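PDB 3BWX: Alpha/beta hydrolase from Novosphingobium aromaticivorans, which probably acts as a hydrolase of the alpha/beta hydrolase fold, its natural substrate not established, and binds calcium in the crystal. Local coordinates for residues P229-R234 and E256-P261. The protein carries 1 engineered substitution. Sequence-based numbering, arbitrary orientation.
Sequences PLLVLR and ELVTLP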
loop_
_atom_site.group_PDB
_atom_site.type_symbol
_atom_site.label_atom_id
_atom_site.label_comp_id
_atom_site.label_asym_id
_atom_site.label_seq_id
_atom_site.Cartn_x
_atom_site.Cartn_y
_atom_site.Cartn_z
ATOM N N PRO A 229 12.883 12.438 6.717
ATOM C CA PRO A 229 13.617 11.154 6.563
ATOM C C PRO A 229 12.863 10.172 5.694
ATOM O O PRO A 229 11.658 9.914 5.926
ATOM C CB PRO A 229 13.754 10.647 7.991
ATOM C CG PRO A 229 13.650 11.899 8.843
ATOM C CD PRO A 229 12.734 12.834 8.124
ATOM N N LEU A 230 13.540 9.626 4.692
ATOM C CA LEU A 230 12.887 8.860 3.645
ATOM C C LEU A 230 13.724 7.691 3.210
ATOM O O LEU A 230 14.912 7.817 2.909
ATOM C CB LEU A 230 12.563 9.760 2.431
ATOM C CG LEU A 230 11.762 9.117 1.290
ATOM C CD1 LEU A 230 10.360 8.570 1.633
ATOM C CD2 LEU A 230 11.662 10.167 0.129
ATOM N N LEU A 231 13.024 6.571 3.109
ATOM C CA LEU A 231 13.470 5.364 2.438
ATOM C C LEU A 231 12.602 5.107 1.225
ATOM O O LEU A 231 11.360 5.173 1.317
ATOM C CB LEU A 231 13.326 4.166 3.379
ATOM C CG LEU A 231 13.468 2.728 2.783
ATOM C CD1 LEU A 231 14.884 2.465 2.236
ATOM C CD2 LEU A 231 13.065 1.646 3.838
ATOM N N VAL A 232 13.276 4.773 0.123
ATOM C CA VAL A 232 12.642 4.313 -1.100
ATOM C C VAL A 232 13.056 2.862 -1.340
ATOM O O VAL A 232 14.256 2.582 -1.444
ATOM C CB VAL A 232 13.002 5.177 -2.302
ATOM C CG1 VAL A 232 12.248 4.677 -3.545
ATOM C CG2 VAL A 232 12.670 6.615 -2.062
ATOM N N LEU A 233 12.119 1.945 -1.391
ATOM C CA LEU A 233 12.351 0.569 -1.780
ATOM C C LEU A 233 11.965 0.404 -3.248
ATOM O O LEU A 233 10.950 0.902 -3.728
ATOM C CB LEU A 233 11.528 -0.413 -0.882
ATOM C CG LEU A 233 11.903 -0.453 0.615
ATOM C CD1 LEU A 233 10.835 -1.095 1.486
ATOM C CD2 LEU A 233 13.260 -1.138 0.826
ATOM N N ARG A 234 12.741 -0.347 -3.993
ATOM C CA ARG A 234 12.460 -0.608 -5.393
ATOM C C ARG A 234 12.693 -2.094 -5.669
ATOM O O ARG A 234 13.748 -2.633 -5.294
ATOM C CB ARG A 234 13.391 0.223 -6.314
ATOM C CG ARG A 234 13.094 -0.020 -7.756
ATOM C CD ARG A 234 14.007 0.685 -8.711
ATOM N NE ARG A 234 13.570 0.211 -10.015
ATOM C CZ ARG A 234 14.127 -0.747 -10.755
ATOM N NH1 ARG A 234 15.321 -1.273 -10.457
ATOM N NH2 ARG A 234 13.525 -1.145 -11.855
ATOM N N GLU A 256 17.440 7.390 1.360
ATOM C CA GLU A 256 18.104 6.112 1.145
ATOM C C GLU A 256 17.302 5.274 0.149
ATOM O O GLU A 256 16.058 5.206 0.302
ATOM C CB GLU A 256 18.270 5.350 2.462
ATOM C CG GLU A 256 18.870 3.977 2.275
ATOM C CD GLU A 256 19.476 3.404 3.562
ATOM O OE1 GLU A 256 20.566 3.847 3.949
ATOM O OE2 GLU A 256 18.875 2.500 4.172
ATOM N N LEU A 257 17.980 4.697 -0.851
ATOM C CA LEU A 257 17.357 3.770 -1.805
ATOM C C LEU A 257 17.867 2.371 -1.525
ATOM O O LEU A 257 19.119 2.158 -1.442
ATOM C CB LEU A 257 17.764 4.154 -3.239
ATOM C CG LEU A 257 17.301 3.243 -4.368
ATOM C CD1 LEU A 257 15.775 3.073 -4.492
ATOM C CD2 LEU A 257 17.927 3.781 -5.703
ATOM N N VAL A 258 16.941 1.421 -1.447
ATOM C CA VAL A 258 17.255 -0.024 -1.362
ATOM C C VAL A 258 16.583 -0.745 -2.507
ATOM O O VAL A 258 15.368 -0.648 -2.681
ATOM C CB VAL A 258 16.855 -0.592 0.012
ATOM C CG1 VAL A 258 17.010 -2.128 0.022
ATOM C CG2 VAL A 258 17.624 0.132 1.138
ATOM N N THR A 259 17.367 -1.455 -3.300
ATOM C CA THR A 259 16.818 -2.250 -4.380
ATOM C C THR A 259 16.821 -3.716 -3.968
ATOM O O THR A 259 17.845 -4.231 -3.536
ATOM C CB THR A 259 17.624 -2.066 -5.667
ATOM O OG1 THR A 259 17.548 -0.680 -6.078
ATOM C CG2 THR A 259 17.100 -3.010 -6.781
ATOM N N LEU A 260 15.665 -4.373 -4.109
ATOM C CA LEU A 260 15.449 -5.783 -3.757
ATOM C C LEU A 260 15.753 -6.638 -4.966
ATOM O O LEU A 260 15.120 -6.503 -6.010
ATOM C CB LEU A 260 14.024 -6.035 -3.246
ATOM C CG LEU A 260 13.599 -5.611 -1.843
ATOM C CD1 LEU A 260 14.573 -6.218 -0.748
ATOM C CD2 LEU A 260 13.453 -4.119 -1.741
ATOM N N PRO A 261 16.768 -7.503 -4.856
ATOM C CA PRO A 261 17.114 -8.345 -6.032
ATOM C C PRO A 261 16.023 -9.296 -6.509
ATOM O O PRO A 261 15.294 -9.879 -5.682
ATOM C CB PRO A 261 18.324 -9.154 -5.538
ATOM C CG PRO A 261 18.868 -8.352 -4.399
ATOM C CD PRO A 261 17.687 -7.695 -3.730
HETATM O O HOH W 1 17.359 -0.008 -8.768
#
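L230-R234 and E256-L260 run as parallel neighbouring strands, their axes 4.8 Å apart at closest approach and inclined by 20°, laced by five backbone hydrogen bonds: E256 N to L230 O, V232 N to E256 O, V258 N to V232 O, R234 N to V258 O and L260 N to R234 O. V232, R234, E256 and V258 each use both N and O, so each takes part in two of the bonds, and CA-H...O contacts fill in between them, such as T259 CA to R234 O at 3.2 Å.

L231, L233, E256 and V258 share one face, and the end of L260 comes in to join L233; the packing between L231, L233, V258 and L260 is aliphatic. L233 and V258 lie side by side and point the same way, with L233 CD2 against V258 CB at 3.7 Å; that methyl also meets L260 CD2, 3.9 Å away. L231 has CG anti to its backbone N (chi1 168°), which carries CD1 across to V258 CG2 at 3.8 Å. E256 turns its OE2 to a salt bridge with R280 NE.

V232, R234, L257 and T259 share the other face. L257 reaches over with one methyl: CD1 sits 3.4 Å from V232 O and also touches V232 CG1 and R234 CB. R234 is extended from CG to NE, and a water joins its NH1, which donates at 2.9 Å, to T259 OG1 at 2.8 Å. The guanidinium is further fixed by NE bonding to L241 O.

This is the parallel pair of a beta-alpha-beta unit whose helix 243-250 covers V232, R234 and L257. Helix 272-282 packs over L231, V258 and L260 on the opposite face. Strand 122-128 flanks 230-235 on its far edge, leaving 255-260 as an edge strand, one of the two outermost of the central alpha/beta hydrolase sheet.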